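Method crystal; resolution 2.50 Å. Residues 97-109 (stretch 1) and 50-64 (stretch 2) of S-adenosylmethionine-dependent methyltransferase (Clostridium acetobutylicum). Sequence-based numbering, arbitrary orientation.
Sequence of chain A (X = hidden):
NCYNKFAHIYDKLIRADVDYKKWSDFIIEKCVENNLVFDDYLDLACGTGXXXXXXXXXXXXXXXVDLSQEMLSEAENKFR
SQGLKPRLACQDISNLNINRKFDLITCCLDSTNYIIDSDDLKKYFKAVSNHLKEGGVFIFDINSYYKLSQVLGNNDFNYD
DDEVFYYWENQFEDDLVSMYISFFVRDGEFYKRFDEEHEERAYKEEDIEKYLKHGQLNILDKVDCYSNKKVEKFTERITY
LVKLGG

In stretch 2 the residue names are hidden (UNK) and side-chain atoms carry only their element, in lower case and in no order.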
# COMPACT_ATOMS: atom_id res chain seq x y z
N ASN A 97 -11.38 4.59 12.08
CA ASN A 97 -12.02 5.41 13.11
C ASN A 97 -11.00 6.26 13.85
O ASN A 97 -10.59 5.93 14.95
CB ASN A 97 -12.78 4.53 14.12
CG ASN A 97 -13.36 5.34 15.29
OD1 ASN A 97 -14.16 6.27 15.09
ND2 ASN A 97 -12.97 4.97 16.51
N ILE A 98 -10.58 7.36 13.22
CA ILE A 98 -9.63 8.28 13.82
C ILE A 98 -10.21 9.69 13.76
O ILE A 98 -10.49 10.21 12.68
CB ILE A 98 -8.27 8.20 13.09
CG1 ILE A 98 -7.63 6.84 13.39
CG2 ILE A 98 -7.34 9.33 13.54
CD1 ILE A 98 -6.24 6.68 12.86
N ASN A 99 -10.42 10.30 14.92
CA ASN A 99 -10.98 11.64 14.96
C ASN A 99 -9.93 12.65 14.54
O ASN A 99 -9.37 13.37 15.37
CB ASN A 99 -11.48 11.95 16.37
CG ASN A 99 -12.31 10.81 16.96
OD1 ASN A 99 -13.21 10.28 16.30
ND2 ASN A 99 -12.02 10.45 18.20
N ARG A 100 -9.67 12.72 13.24
CA ARG A 100 -8.66 13.63 12.73
C ARG A 100 -8.76 13.80 11.21
O ARG A 100 -9.18 12.88 10.50
CB ARG A 100 -7.29 13.07 13.13
CG ARG A 100 -6.09 13.93 12.79
CD ARG A 100 -6.11 15.25 13.53
NE ARG A 100 -4.78 15.83 13.63
CZ ARG A 100 -4.54 17.05 14.11
NH1 ARG A 100 -5.55 17.80 14.53
NH2 ARG A 100 -3.29 17.50 14.18
N LYS A 101 -8.40 14.97 10.71
CA LYS A 101 -8.44 15.25 9.28
C LYS A 101 -7.01 15.43 8.80
O LYS A 101 -6.15 15.87 9.56
CB LYS A 101 -9.22 16.52 8.97
CG LYS A 101 -10.69 16.50 9.33
CD LYS A 101 -11.49 15.72 8.32
CE LYS A 101 -12.98 16.05 8.44
NZ LYS A 101 -13.32 17.42 7.92
N PHE A 102 -6.77 15.13 7.53
CA PHE A 102 -5.43 15.25 7.01
C PHE A 102 -5.29 15.97 5.68
O PHE A 102 -6.26 16.17 4.94
CB PHE A 102 -4.80 13.87 6.89
CG PHE A 102 -4.87 13.06 8.15
CD1 PHE A 102 -6.01 12.32 8.45
CD2 PHE A 102 -3.79 13.02 9.02
CE1 PHE A 102 -6.06 11.55 9.61
CE2 PHE A 102 -3.83 12.26 10.18
CZ PHE A 102 -4.97 11.52 10.48
N ASP A 103 -4.05 16.34 5.39
CA ASP A 103 -3.71 17.03 4.15
C ASP A 103 -3.33 16.00 3.12
O ASP A 103 -3.64 16.14 1.93
CB ASP A 103 -2.53 17.96 4.39
CG ASP A 103 -2.87 19.07 5.36
OD1 ASP A 103 -3.70 19.92 4.98
OD2 ASP A 103 -2.32 19.08 6.49
N LEU A 104 -2.66 14.95 3.58
CA LEU A 104 -2.22 13.88 2.72
C LEU A 104 -2.53 12.52 3.34
O LEU A 104 -2.20 12.26 4.50
CB LEU A 104 -0.71 13.97 2.47
CG LEU A 104 -0.10 12.71 1.83
CD1 LEU A 104 -0.73 12.51 0.48
CD2 LEU A 104 1.42 12.84 1.71
N ILE A 105 -3.17 11.65 2.56
CA ILE A 105 -3.47 10.31 3.01
C ILE A 105 -2.86 9.36 1.99
O ILE A 105 -3.05 9.54 0.78
CB ILE A 105 -5.01 10.05 3.10
CG1 ILE A 105 -5.63 10.95 4.17
CG2 ILE A 105 -5.28 8.59 3.43
CD1 ILE A 105 -7.15 10.86 4.25
N THR A 106 -2.09 8.38 2.46
CA THR A 106 -1.49 7.41 1.55
C THR A 106 -1.85 5.98 1.89
O THR A 106 -2.05 5.61 3.05
CB THR A 106 0.07 7.44 1.53
OG1 THR A 106 0.58 7.16 2.84
CG2 THR A 106 0.58 8.76 1.02
N CYS A 107 -1.92 5.17 0.86
CA CYS A 107 -2.21 3.76 1.02
C CYS A 107 -1.56 3.11 -0.18
O CYS A 107 -2.13 3.07 -1.28
CB CYS A 107 -3.71 3.51 1.03
SG CYS A 107 -4.10 1.81 1.36
N CYS A 108 -0.35 2.61 0.04
CA CYS A 108 0.45 2.02 -1.02
C CYS A 108 0.63 0.50 -0.94
O CYS A 108 -0.05 -0.19 -0.17
CB CYS A 108 1.81 2.71 -1.03
SG CYS A 108 1.66 4.54 -0.98
N LEU A 109 1.54 -0.02 -1.76
CA LEU A 109 1.87 -1.45 -1.80
C LEU A 109 0.65 -2.33 -2.01
O LEU A 109 0.46 -3.32 -1.30
CB LEU A 109 2.57 -1.85 -0.50
CG LEU A 109 3.90 -1.15 -0.24
CD1 LEU A 109 4.42 -1.51 1.14
CD2 LEU A 109 4.90 -1.56 -1.32
N UNK A 50 8.04 1.52 6.01
CA UNK A 50 9.06 1.78 5.01
C UNK A 50 8.76 2.99 4.14
O UNK A 50 9.65 3.57 3.53
n UNK A 50 9.73 -1.79 4.59
c UNK A 50 10.06 -0.52 4.85
c UNK A 50 9.27 0.55 4.13
o UNK A 50 10.96 -0.21 5.62
N UNK A 51 7.50 3.38 4.11
CA UNK A 51 7.11 4.52 3.31
C UNK A 51 6.84 5.69 4.25
O UNK A 51 7.07 6.85 3.91
c UNK A 51 5.86 4.14 2.53
c UNK A 51 4.80 3.74 0.34
c UNK A 51 5.57 4.75 1.17
c UNK A 51 4.80 6.03 1.31
N UNK A 52 6.39 5.37 5.45
CA UNK A 52 6.07 6.38 6.45
C UNK A 52 7.31 7.16 6.89
O UNK A 52 7.26 8.39 7.05
c UNK A 52 4.61 6.76 8.45
o UNK A 52 4.60 4.66 7.29
c UNK A 52 5.44 5.74 7.70
N UNK A 53 8.42 6.45 7.09
CA UNK A 53 9.66 7.09 7.52
C UNK A 53 10.18 8.10 6.50
O UNK A 53 10.98 8.96 6.84
c UNK A 53 10.74 6.04 7.80
c UNK A 53 12.29 4.29 6.83
c UNK A 53 11.17 5.28 6.57
o UNK A 53 12.96 4.39 7.88
o UNK A 53 12.50 3.41 5.96
N UNK A 54 9.73 8.01 5.26
CA UNK A 54 10.18 8.95 4.24
C UNK A 54 9.32 10.21 4.20
O UNK A 54 9.84 11.31 4.00
c UNK A 54 10.15 8.28 2.86
o UNK A 54 11.85 6.79 3.63
n UNK A 54 11.64 7.04 1.41
c UNK A 54 11.29 7.31 2.66
N UNK A 55 8.01 10.06 4.40
CA UNK A 55 7.07 11.18 4.34
C UNK A 55 6.79 11.83 5.69
O UNK A 55 6.52 13.02 5.77
c UNK A 55 4.58 9.26 2.08
c UNK A 55 5.80 10.11 2.34
c UNK A 55 5.75 10.69 3.74
c UNK A 55 5.90 11.24 1.33
N UNK A 56 6.86 11.03 6.75
CA UNK A 56 6.61 11.53 8.10
C UNK A 56 7.42 12.79 8.46
O UNK A 56 6.88 13.74 9.03
s UNK A 56 6.96 11.01 10.79
c UNK A 56 6.89 10.42 9.11
N UNK A 57 8.73 12.81 8.15
CA UNK A 57 9.56 13.99 8.47
C UNK A 57 9.20 15.26 7.72
O UNK A 57 9.64 16.36 8.08
c UNK A 57 10.97 13.52 8.15
c UNK A 57 10.76 12.51 7.08
c UNK A 57 9.57 11.73 7.60
N UNK A 58 8.38 15.14 6.68
CA UNK A 58 7.99 16.32 5.92
C UNK A 58 6.74 16.99 6.50
O UNK A 58 6.38 18.08 6.08
n UNK A 58 11.92 14.81 3.17
c UNK A 58 10.11 16.44 3.77
c UNK A 58 9.00 15.39 3.77
c UNK A 58 11.24 16.08 2.81
c UNK A 58 7.76 15.92 4.46
N UNK A 59 6.10 16.35 7.47
CA UNK A 59 4.90 16.91 8.09
C UNK A 59 5.06 17.24 9.57
O UNK A 59 6.07 16.90 10.19
c UNK A 59 3.54 14.96 4.29
c UNK A 59 2.38 15.62 3.87
c UNK A 59 1.66 16.38 4.79
c UNK A 59 2.09 16.48 6.10
c UNK A 59 3.72 15.96 7.93
c UNK A 59 3.25 15.82 6.52
c UNK A 59 3.97 15.07 5.60
N UNK A 60 4.06 17.90 10.14
CA UNK A 60 4.10 18.24 11.56
C UNK A 60 3.53 17.10 12.38
O UNK A 60 4.13 16.70 13.39
c UNK A 60 1.88 22.05 12.27
c UNK A 60 3.37 22.02 11.87
c UNK A 60 3.30 19.51 11.85
c UNK A 60 3.73 20.75 11.09
n UNK A 60 1.55 23.08 13.31
N UNK A 61 2.38 16.59 11.96
CA UNK A 61 1.73 15.49 12.68
C UNK A 61 1.48 14.32 11.75
O UNK A 61 0.95 14.48 10.65
n UNK A 61 1.27 17.32 15.10
c UNK A 61 0.41 15.95 13.29
o UNK A 61 -0.04 18.30 13.55
c UNK A 61 0.53 17.29 14.00
N UNK A 62 1.84 13.12 12.21
CA UNK A 62 1.66 11.92 11.41
C UNK A 62 0.92 10.82 12.15
O UNK A 62 1.10 10.61 13.35
c UNK A 62 2.82 10.15 10.05
c UNK A 62 3.02 11.35 10.94
o UNK A 62 3.74 12.36 10.22
N UNK A 63 0.08 10.11 11.41
CA UNK A 63 -0.67 8.98 11.94
C UNK A 63 -0.42 7.80 11.01
O UNK A 63 -0.49 7.93 9.79
c UNK A 63 -4.42 8.40 15.92
c UNK A 63 -2.16 9.28 11.97
c UNK A 63 -4.11 10.77 16.32
n UNK A 63 -2.87 11.90 14.45
c UNK A 63 -2.55 10.12 13.11
c UNK A 63 -3.45 10.83 15.09
c UNK A 63 -3.76 8.46 14.70
c UNK A 63 -3.26 9.69 14.27
c UNK A 63 -4.59 9.55 16.72
c UNK A 63 -2.33 11.46 13.26
N UNK A 64 -0.12 6.66 11.62
CA UNK A 64 0.16 5.43 10.88
C UNK A 64 -0.81 4.36 11.37
O UNK A 64 -0.88 4.08 12.57
c UNK A 64 1.59 5.00 11.13

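Position 50 carries two carbons, the second bearing one oxygen and one nitrogen, and points sideways to stretch 1: Asn-50. At 51 four carbons fork at the second and reach toward stretch 1, which makes Leu-51; its CD1 lies 3.4 Å from CB of Cys-108, with both chi angles between wells. Position 52 has one carbon carrying an oxygen and a carbon, so Thr-52, its hydroxyl bonded elsewhere in the structure.

Three carbons, the third with two oxygens, identify 53 as Glu-53, out of reach. At 54, two carbons ending in one oxygen and one nitrogen could be aspartate only if both ends were oxygen; this is Asn-54, whose backbone N bonds Leu-51 O at 3.2 Å. Position 55, again four carbons forked at the second, is Leu-55, and its CD1 sits 4.2 Å from CG2 of Thr-106. Four residues apart, the two leucines both point toward stretch 1, Leu-55 against Thr-106 on the strand and Leu-51 against Cys-108 just beyond it.

Position 56 holds a carbon then a sulfur: Cys-56. At 57 three carbons close a ring onto the backbone N, the signature of Pro-57. Four carbons in a row ending in nitrogen make 58 Lys-58, exposed and out of reach. Position 59 shows one carbon and a six-carbon ring without a further atom, hence Phe-59 rather than tyrosine; its CZ is 3.6 Å from CD2 of Leu-104, and CB of Asp-103 lies at the ring edge. Position 60 repeats the four-carbon chain with terminal nitrogen, Lys-60, also exposed.

At 61 two carbons end in one oxygen and one nitrogen near the Arg-100 guanidinium: Asn-61, its amide probably turned over in the model. Position 62, one carbon with an oxygen and a carbon, points away and is Thr-62. At 63 fused five- and six-membered rings hold eight carbons and one nitrogen, which only Trp-63 supplies. Ile-98 CG2 stands over one face, 4.0 Å from the centroid of the six-membered ring, while Phe-102 turns its edge toward the indole face, with Phe-102 CE2 3.5 Å from Trp-63 CD1. A single carbon at 64, pointing away, is Ala-64.

The contact is chiefly apolar packing, with no clear hydrogen bond across it. Trp-63 gives the largest covered area, and its broad ring serves Ile-98 and Phe-102 together. On the strand 104-107, alternation sends Leu-104 and Thr-106 toward stretch 2 and Cys-107 away; on 61-64, Asn-61 and Trp-63 face stretch 1 while Thr-62 and Ala-64 turn from it. Both lysines stay outside the contact.

Stretch 2 (50-64) NLTENLCPKFKNTWA
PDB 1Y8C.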